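Local coordinates for MetRS related protein (Pyrococcus horikoshii, PDB 2CWP), which probably binds tRNA through an OB-fold domain and probably serves the attachment of methionine to its tRNA in protein synthesis, at residues 32-37 with 76-81; 50-55 with 84-89; 63-68 with 105-110. All blocks are in the same frame, centred on the assembly; numbering follows the deposited sequence.

Contact 1 (32-37 with 76-81); sequences KKLIKL and KFSGVE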
loop_
_atom_site.group_PDB
_atom_site.type_symbol
_atom_site.label_atom_id
_atom_site.label_comp_id
_atom_site.label_asym_id
_atom_site.label_seq_id
_atom_site.Cartn_x
_atom_site.Cartn_y
_atom_site.Cartn_z
ATOM N N LYS A 32 -0.681 -5.274 16.831
ATOM C CA LYS A 32 0.659 -4.748 17.044
ATOM C C LYS A 32 1.325 -4.358 15.736
ATOM O O LYS A 32 2.210 -3.506 15.713
ATOM C CB LYS A 32 1.519 -5.787 17.766
ATOM C CG LYS A 32 0.997 -6.150 19.150
ATOM C CD LYS A 32 2.029 -6.948 19.922
ATOM C CE LYS A 32 1.538 -7.283 21.321
ATOM N NZ LYS A 32 2.571 -8.003 22.114
ATOM N N LYS A 33 0.880 -4.966 14.644
ATOM C CA LYS A 33 1.467 -4.704 13.332
ATOM C C LYS A 33 0.566 -4.007 12.317
ATOM O O LYS A 33 1.060 -3.458 11.335
ATOM C CB LYS A 33 1.929 -6.015 12.702
ATOM C CG LYS A 33 2.963 -6.784 13.479
ATOM C CD LYS A 33 3.375 -7.996 12.680
ATOM C CE LYS A 33 4.741 -8.501 13.102
ATOM N NZ LYS A 33 5.213 -9.567 12.168
ATOM N N LEU A 34 -0.745 -4.022 12.542
ATOM C CA LEU A 34 -1.655 -3.442 11.569
ATOM C C LEU A 34 -1.841 -1.942 11.594
ATOM O O LEU A 34 -1.948 -1.334 12.649
ATOM C CB LEU A 34 -3.034 -4.111 11.659
ATOM C CG LEU A 34 -3.134 -5.616 11.394
ATOM C CD1 LEU A 34 -4.605 -5.964 11.165
ATOM C CD2 LEU A 34 -2.328 -6.011 10.182
ATOM N N ILE A 35 -1.874 -1.354 10.403
ATOM C CA ILE A 35 -2.099 0.078 10.247
ATOM C C ILE A 35 -3.158 0.286 9.165
ATOM O O ILE A 35 -3.076 -0.298 8.072
ATOM C CB ILE A 35 -0.822 0.836 9.809
ATOM C CG1 ILE A 35 0.282 0.669 10.849
ATOM C CG2 ILE A 35 -1.140 2.308 9.611
ATOM C CD1 ILE A 35 1.530 1.421 10.521
ATOM N N LYS A 36 -4.155 1.107 9.474
ATOM C CA LYS A 36 -5.208 1.410 8.515
ATOM C C LYS A 36 -4.829 2.697 7.808
ATOM O O LYS A 36 -4.455 3.678 8.453
ATOM C CB LYS A 36 -6.556 1.602 9.212
ATOM C CG LYS A 36 -7.731 1.715 8.241
ATOM C CD LYS A 36 -9.068 1.742 8.980
ATOM C CE LYS A 36 -9.546 3.162 9.240
ATOM N NZ LYS A 36 -9.978 3.828 7.983
ATOM N N LEU A 37 -4.906 2.684 6.482
ATOM C CA LEU A 37 -4.570 3.860 5.700
ATOM C C LEU A 37 -5.769 4.329 4.897
ATOM O O LEU A 37 -6.562 3.522 4.416
ATOM C CB LEU A 37 -3.444 3.541 4.713
ATOM C CG LEU A 37 -2.154 2.889 5.213
ATOM C CD1 LEU A 37 -1.392 2.281 4.023
ATOM C CD2 LEU A 37 -1.320 3.922 5.950
ATOM N N LYS A 76 -10.831 -8.289 4.652
ATOM C CA LYS A 76 -11.027 -7.708 5.974
ATOM C C LYS A 76 -9.995 -8.213 6.979
ATOM O O LYS A 76 -9.837 -9.417 7.169
ATOM C CB LYS A 76 -12.433 -8.037 6.480
ATOM C CG LYS A 76 -12.869 -9.468 6.162
ATOM C CD LYS A 76 -13.933 -9.977 7.126
ATOM C CE LYS A 76 -13.350 -10.210 8.518
ATOM N NZ LYS A 76 -14.374 -10.706 9.481
ATOM N N PHE A 77 -9.287 -7.288 7.612
ATOM C CA PHE A 77 -8.287 -7.651 8.605
ATOM C C PHE A 77 -8.752 -7.070 9.920
ATOM O O PHE A 77 -8.908 -5.854 10.047
ATOM C CB PHE A 77 -6.911 -7.077 8.244
ATOM C CG PHE A 77 -6.384 -7.551 6.918
ATOM C CD1 PHE A 77 -6.893 -7.040 5.729
ATOM C CD2 PHE A 77 -5.386 -8.517 6.858
ATOM C CE1 PHE A 77 -6.416 -7.482 4.498
ATOM C CE2 PHE A 77 -4.900 -8.969 5.631
ATOM C CZ PHE A 77 -5.418 -8.449 4.446
ATOM N N SER A 78 -8.984 -7.940 10.899
ATOM C CA SER A 78 -9.451 -7.491 12.202
ATOM C C SER A 78 -10.688 -6.620 11.990
ATOM O O SER A 78 -10.809 -5.529 12.552
ATOM C CB SER A 78 -8.353 -6.691 12.914
ATOM O OG SER A 78 -7.168 -7.459 13.048
ATOM N N GLY A 79 -11.590 -7.110 11.144
ATOM C CA GLY A 79 -12.821 -6.400 10.860
ATOM C C GLY A 79 -12.681 -5.170 9.985
ATOM O O GLY A 79 -13.643 -4.414 9.834
ATOM N N VAL A 80 -11.498 -4.954 9.413
ATOM C CA VAL A 80 -11.284 -3.792 8.553
ATOM C C VAL A 80 -11.181 -4.194 7.085
ATOM O O VAL A 80 -10.376 -5.046 6.710
ATOM C CB VAL A 80 -10.011 -3.017 8.940
ATOM C CG1 VAL A 80 -9.926 -1.741 8.128
ATOM C CG2 VAL A 80 -10.020 -2.705 10.418
ATOM N N GLU A 81 -12.009 -3.565 6.262
ATOM C CA GLU A 81 -12.042 -3.842 4.834
ATOM C C GLU A 81 -10.868 -3.164 4.137
ATOM O O GLU A 81 -10.789 -1.941 4.090
ATOM C CB GLU A 81 -13.371 -3.339 4.249
ATOM C CG GLU A 81 -13.564 -3.529 2.745
ATOM C CD GLU A 81 -13.870 -4.968 2.355
ATOM O OE1 GLU A 81 -12.996 -5.834 2.563
ATOM O OE2 GLU A 81 -14.985 -5.234 1.843
#
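Leu-34 and Lys-36 reach across to the hairpin 76-81, Leu-34 by one methyl against Phe-77 and Ser-78, Lys-36 by its stem against Val-80 on the returning strand. Leu-34 CD1 sits 3.5 Å from Ser-78 OG and 3.9 Å from Phe-77 CB, the Leu-34 and Phe-77 side chains crossing at about a right angle. Phe-77 meets the leucine through CB alone, because its CG is anti to the carbonyl carbon (chi1 -60°) and the ring leads away from the 32-37 segment. Two residues further on, the aliphatic stem of Lys-36 slants across Val-80, its CD lying 3.7 Å from Val-80 CG1. The lysine leaves its backbone with CG anti to N (chi1 -171°), which takes the first methylenes past the valine; the chain then bends at chi3 (94°) and again at chi4, so the ammonium-bearing end turns off the extended course.

Behind these contacts, a type I' turn from Phe-77 to Val-80 shapes the tip, with Ser-78 and Gly-79 both at positive phi as this turn requires. Val-80 N donates to Phe-77 O at 2.8 Å, fixing the hairpin's two-residue loop. On the other segment, Leu-34, just before the strand, and Lys-36 on it face the hairpin, while Ile-35 and Leu-37 are buried and pack on strand 17-27. Val-49 of strand 45-50 touches both Leu-34 and Val-80, and Ile-28 also meets Val-80. The small hairpin of strands 75-77 and 80-82 thus rests at the surface against strand 35-40, which runs antiparallel to both 17-27 and 45-50.

Contact 2 (50-55 with 84-89); sequences TGIADQ and GMLILA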
loop_
_atom_site.group_PDB
_atom_site.type_symbol
_atom_site.label_atom_id
_atom_site.label_comp_id
_atom_site.label_asym_id
_atom_site.label_seq_id
_atom_site.Cartn_x
_atom_site.Cartn_y
_atom_site.Cartn_z
ATOM N N THR A 50 -2.038 -2.332 6.115
ATOM C CA THR A 50 -0.666 -2.819 5.955
ATOM C C THR A 50 -0.221 -3.274 7.349
ATOM O O THR A 50 -0.598 -2.664 8.345
ATOM C CB THR A 50 0.284 -1.702 5.431
ATOM O OG1 THR A 50 1.605 -2.229 5.268
ATOM C CG2 THR A 50 0.329 -0.536 6.408
ATOM N N GLY A 51 0.567 -4.343 7.435
ATOM C CA GLY A 51 0.985 -4.830 8.740
ATOM C C GLY A 51 2.461 -4.646 9.039
ATOM O O GLY A 51 3.161 -5.606 9.337
ATOM N N ILE A 52 2.928 -3.406 9.003
ATOM C CA ILE A 52 4.338 -3.122 9.233
ATOM C C ILE A 52 4.602 -2.312 10.496
ATOM O O ILE A 52 5.755 -1.975 10.771
ATOM C CB ILE A 52 4.917 -2.345 8.016
ATOM C CG1 ILE A 52 4.163 -1.018 7.849
ATOM C CG2 ILE A 52 4.779 -3.187 6.748
ATOM C CD1 ILE A 52 4.416 -0.283 6.526
ATOM N N ALA A 53 3.547 -2.031 11.269
ATOM C CA ALA A 53 3.640 -1.212 12.487
ATOM C C ALA A 53 4.710 -1.589 13.509
ATOM O O ALA A 53 5.065 -0.785 14.354
ATOM C CB ALA A 53 2.268 -1.141 13.174
ATOM N N ASP A 54 5.217 -2.806 13.452
ATOM C CA ASP A 54 6.245 -3.216 14.395
ATOM C C ASP A 54 7.602 -2.685 13.929
ATOM O O ASP A 54 8.560 -2.638 14.705
ATOM C CB ASP A 54 6.288 -4.739 14.472
ATOM C CG ASP A 54 6.500 -5.364 13.117
ATOM O OD1 ASP A 54 5.928 -4.823 12.142
ATOM O OD2 ASP A 54 7.224 -6.379 13.024
ATOM N N GLN A 55 7.672 -2.293 12.656
ATOM C CA GLN A 55 8.901 -1.771 12.073
ATOM C C GLN A 55 8.770 -0.341 11.574
ATOM O O GLN A 55 9.722 0.419 11.631
ATOM C CB GLN A 55 9.342 -2.634 10.896
ATOM C CG GLN A 55 9.737 -4.043 11.262
ATOM C CD GLN A 55 10.447 -4.725 10.113
ATOM O OE1 GLN A 55 11.427 -4.193 9.585
ATOM N NE2 GLN A 55 9.952 -5.899 9.709
ATOM N N GLY A 84 -6.952 -2.705 -1.130
ATOM C CA GLY A 84 -5.716 -2.590 -1.882
ATOM C C GLY A 84 -4.540 -3.060 -1.062
ATOM O O GLY A 84 -4.710 -3.678 -0.015
ATOM N N MET A 85 -3.330 -2.760 -1.515
ATOM C CA MET A 85 -2.167 -3.197 -0.777
ATOM C C MET A 85 -0.928 -2.343 -1.033
ATOM O O MET A 85 -0.541 -2.121 -2.180
ATOM C CB MET A 85 -1.892 -4.654 -1.118
ATOM C CG MET A 85 -0.756 -5.263 -0.362
ATOM S SD MET A 85 -0.685 -7.035 -0.697
ATOM C CE MET A 85 -0.067 -7.011 -2.395
ATOM N N LEU A 86 -0.320 -1.879 0.055
ATOM C CA LEU A 86 0.883 -1.056 0.004
ATOM C C LEU A 86 2.101 -1.871 -0.439
ATOM O O LEU A 86 2.415 -2.897 0.159
ATOM C CB LEU A 86 1.163 -0.461 1.387
ATOM C CG LEU A 86 2.476 0.329 1.555
ATOM C CD1 LEU A 86 2.461 1.543 0.650
ATOM C CD2 LEU A 86 2.660 0.758 3.019
ATOM N N ILE A 87 2.778 -1.412 -1.480
ATOM C CA ILE A 87 3.985 -2.083 -1.973
ATOM C C ILE A 87 5.234 -1.521 -1.266
ATOM O O ILE A 87 5.393 -0.307 -1.142
ATOM C CB ILE A 87 4.170 -1.874 -3.495
ATOM C CG1 ILE A 87 2.999 -2.500 -4.258
ATOM C CG2 ILE A 87 5.510 -2.473 -3.945
ATOM C CD1 ILE A 87 2.778 -3.981 -3.957
ATOM N N LEU A 88 6.107 -2.410 -0.809
ATOM C CA LEU A 88 7.340 -2.016 -0.144
ATOM C C LEU A 88 8.458 -2.997 -0.434
ATOM O O LEU A 88 8.232 -4.020 -1.094
ATOM C CB LEU A 88 7.129 -1.920 1.363
ATOM C CG LEU A 88 6.303 -2.992 2.068
ATOM C CD1 LEU A 88 7.033 -4.320 2.114
ATOM C CD2 LEU A 88 6.015 -2.485 3.467
ATOM N N ALA A 89 9.665 -2.671 0.033
ATOM C CA ALA A 89 10.822 -3.545 -0.149
ATOM C C ALA A 89 10.998 -4.330 1.139
ATOM O O ALA A 89 10.677 -3.837 2.216
ATOM C CB ALA A 89 12.083 -2.727 -0.429
HETATM O O HOH W 1 1.925 -3.712 2.954
#
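Ile-52 and Leu-88 meet tip to tip, with Ile-52 CG2 3.6 Å from Leu-88 CD2, and this apolar touch continues along the isoleucine's other branch. Ile-52 CD1 lies 4.1 Å from Leu-86 CD2, the two side chains crossing at about a right angle. With chi1 at 61°, CG1 of Ile-52 stands between the backbone N and the carbonyl carbon, an uncommon setting that places CD1 near both leucines while CG2 is kept for Leu-88. The same methyl of Leu-86, CD2, also packs 3.9 Å from the hydroxyl oxygen Thr-50 OG1. Val-96 of strand 96-97 touches both Ile-52 and Leu-88.

In the OB-type barrel, Thr-50 closes strand 45-50, whereas strand 85-86 pairs with 65-69; the contact brings together these strands, which are not neighbours in the sheet, in the interior, Thr-50, Ile-52 and Leu-86 all being buried.

The polar link is a water. It lies 2.8 Å from Thr-50 OG1 and donates to Leu-86 O at 3.0 Å, giving the buried hydroxyl and the carbonyl a shared partner. Within the loop, Gln-55 N bonds to Ile-52 O at 2.7 Å, and the Gln-55 amide grips Gly-94 O and Val-96 N.

Contact 3 (63-68 with 105-110); sequences GKKFIF and VPVGAR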
loop_
_atom_site.group_PDB
_atom_site.type_symbol
_atom_site.label_atom_id
_atom_site.label_comp_id
_atom_site.label_asym_id
_atom_site.label_seq_id
_atom_site.Cartn_x
_atom_site.Cartn_y
_atom_site.Cartn_z
ATOM N N GLY A 63 0.977 11.662 4.773
ATOM C CA GLY A 63 1.479 12.760 3.981
ATOM C C GLY A 63 2.307 12.345 2.781
ATOM O O GLY A 63 2.605 13.180 1.929
ATOM N N LYS A 64 2.682 11.071 2.694
ATOM C CA LYS A 64 3.503 10.627 1.561
ATOM C C LYS A 64 2.741 9.840 0.494
ATOM O O LYS A 64 1.634 9.357 0.728
ATOM C CB LYS A 64 4.656 9.747 2.049
ATOM C CG LYS A 64 5.367 10.218 3.305
ATOM C CD LYS A 64 6.038 11.557 3.140
ATOM C CE LYS A 64 7.458 11.500 3.701
ATOM N NZ LYS A 64 7.504 10.824 5.028
ATOM N N LYS A 65 3.366 9.714 -0.677
ATOM C CA LYS A 65 2.814 8.952 -1.790
ATOM C C LYS A 65 3.567 7.625 -1.874
ATOM O O LYS A 65 4.784 7.587 -1.650
ATOM C CB LYS A 65 2.995 9.710 -3.107
ATOM C CG LYS A 65 2.217 11.010 -3.164
ATOM C CD LYS A 65 2.331 11.676 -4.524
ATOM C CE LYS A 65 1.613 13.012 -4.501
ATOM N NZ LYS A 65 1.730 13.724 -5.796
ATOM N N PHE A 66 2.846 6.555 -2.207
ATOM C CA PHE A 66 3.432 5.225 -2.343
ATOM C C PHE A 66 2.733 4.455 -3.462
ATOM O O PHE A 66 1.709 4.897 -3.996
ATOM C CB PHE A 66 3.275 4.404 -1.059
ATOM C CG PHE A 66 3.904 5.025 0.139
ATOM C CD1 PHE A 66 3.146 5.803 1.010
ATOM C CD2 PHE A 66 5.259 4.857 0.390
ATOM C CE1 PHE A 66 3.739 6.413 2.126
ATOM C CE2 PHE A 66 5.861 5.461 1.500
ATOM C CZ PHE A 66 5.098 6.240 2.368
ATOM N N ILE A 67 3.296 3.296 -3.788
ATOM C CA ILE A 67 2.740 2.426 -4.803
ATOM C C ILE A 67 1.755 1.496 -4.110
ATOM O O ILE A 67 2.056 0.955 -3.049
ATOM C CB ILE A 67 3.809 1.559 -5.418
ATOM C CG1 ILE A 67 4.936 2.439 -5.960
ATOM C CG2 ILE A 67 3.181 0.663 -6.472
ATOM C CD1 ILE A 67 6.208 1.647 -6.284
ATOM N N PHE A 68 0.590 1.307 -4.704
ATOM C CA PHE A 68 -0.427 0.426 -4.132
ATOM C C PHE A 68 -1.029 -0.442 -5.236
ATOM O O PHE A 68 -1.280 0.056 -6.343
ATOM C CB PHE A 68 -1.589 1.235 -3.517
ATOM C CG PHE A 68 -1.210 2.095 -2.337
ATOM C CD1 PHE A 68 -0.697 3.374 -2.525
ATOM C CD2 PHE A 68 -1.434 1.642 -1.035
ATOM C CE1 PHE A 68 -0.412 4.212 -1.426
ATOM C CE2 PHE A 68 -1.157 2.456 0.066
ATOM C CZ PHE A 68 -0.646 3.748 -0.129
ATOM N N VAL A 105 5.089 13.046 -8.779
ATOM C CA VAL A 105 4.150 12.147 -9.451
ATOM C C VAL A 105 2.694 12.327 -9.025
ATOM O O VAL A 105 2.342 12.141 -7.865
ATOM C CB VAL A 105 4.548 10.667 -9.250
ATOM C CG1 VAL A 105 3.561 9.766 -9.975
ATOM C CG2 VAL A 105 5.960 10.437 -9.767
ATOM N N PRO A 106 1.818 12.676 -9.974
ATOM C CA PRO A 106 0.401 12.869 -9.633
ATOM C C PRO A 106 -0.260 11.591 -9.083
ATOM O O PRO A 106 0.007 10.488 -9.578
ATOM C CB PRO A 106 -0.219 13.295 -10.972
ATOM C CG PRO A 106 0.927 13.973 -11.689
ATOM C CD PRO A 106 2.076 13.020 -11.382
ATOM N N VAL A 107 -1.116 11.739 -8.073
ATOM C CA VAL A 107 -1.818 10.603 -7.503
ATOM C C VAL A 107 -2.639 9.978 -8.640
ATOM O O VAL A 107 -3.122 10.687 -9.525
ATOM C CB VAL A 107 -2.773 11.028 -6.327
ATOM C CG1 VAL A 107 -1.959 11.624 -5.158
ATOM C CG2 VAL A 107 -3.787 12.050 -6.814
ATOM N N GLY A 108 -2.776 8.658 -8.636
ATOM C CA GLY A 108 -3.534 8.021 -9.698
ATOM C C GLY A 108 -2.653 7.546 -10.849
ATOM O O GLY A 108 -3.098 6.739 -11.664
ATOM N N ALA A 109 -1.418 8.039 -10.937
ATOM C CA ALA A 109 -0.516 7.599 -12.010
ATOM C C ALA A 109 -0.377 6.081 -11.963
ATOM O O ALA A 109 -0.349 5.486 -10.880
ATOM C CB ALA A 109 0.839 8.220 -11.843
ATOM N N ARG A 110 -0.283 5.438 -13.121
ATOM C CA ARG A 110 -0.131 3.991 -13.088
ATOM C C ARG A 110 1.331 3.608 -12.881
ATOM O O ARG A 110 2.233 4.253 -13.415
ATOM C CB ARG A 110 -0.638 3.321 -14.363
ATOM C CG ARG A 110 -0.736 1.829 -14.115
ATOM C CD ARG A 110 -1.303 1.029 -15.247
ATOM N NE ARG A 110 -1.272 -0.393 -14.894
ATOM C CZ ARG A 110 -1.559 -1.375 -15.740
ATOM N NH1 ARG A 110 -1.907 -1.087 -16.990
ATOM N NH2 ARG A 110 -1.482 -2.641 -15.345
#
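The peptide carbonyl of Val-105 is the flat group of this contact, and the ammonium of Lys-65 approaches it obliquely from above its plane. Lys-65 NZ donates to Val-105 O at 2.7 Å, 44° out of the carbonyl plane and with a C=O...N angle of 135°. The lysine's methylenes come up with it: Lys-65 CD lies 3.4 Å from Val-105 O. Pro-106, whose ring nitrogen completes the same peptide, has its CA 4.1 Å from Lys-65 NZ. The Lys-65 stem crosses Val-107 at about a right angle, Lys-65 CE resting 3.9 Å from Val-107 CG1.

The reach depends on the straight chain beyond CG of Lys-65, with chi2 to chi4 all fully extended. NZ is gripped a second time by Glu-103 O, so two backbone carbonyls accept from it and probably help to stabilise its charge. With an alanine here, the carbonyls of Val-105 and Glu-103 would probably lose their common donor, and Val-107 CG1 one of its aliphatic neighbours.

The acceptor side is shaped by a type II turn from Pro-106 to Ala-109, closed by Ala-109 N to Pro-106 O at 3.1 Å. Gly-108 takes the third place at phi 94°, a conformation in which a CB would collide with the carbonyl oxygen of Val-107.

Lys-65 begins strand 65-69, and its backbone bonds to Val-101. Strand 17-27, antiparallel to both 65-69 and 110-111, touches the loop as well, Val-19 packing on Val-105 and Leu-21 on Val-107, while Asp-40 of strand 35-40 also meets Val-107.

All three contacts lie within the putative tRNA-binding domain and reach its curled antiparallel sheet. Along the chain their first segments come in the order 32-37, 50-55, 63-68, and the second segments follow in the same order, so every pair of contacts interlaces. The centres of contacts 1 and 2 are about 11 Å apart, joined by Ile-35 pairing with Thr-50; contacts 2 and 3, about 15 Å apart, meet where strand 85-86 runs beside 65-69. Contacts 1 and 3 are about 21 Å apart on opposite sides of the chain's centre. Contact 2 thus forms a buried middle between two surface contacts, tying together parts distant in sequence.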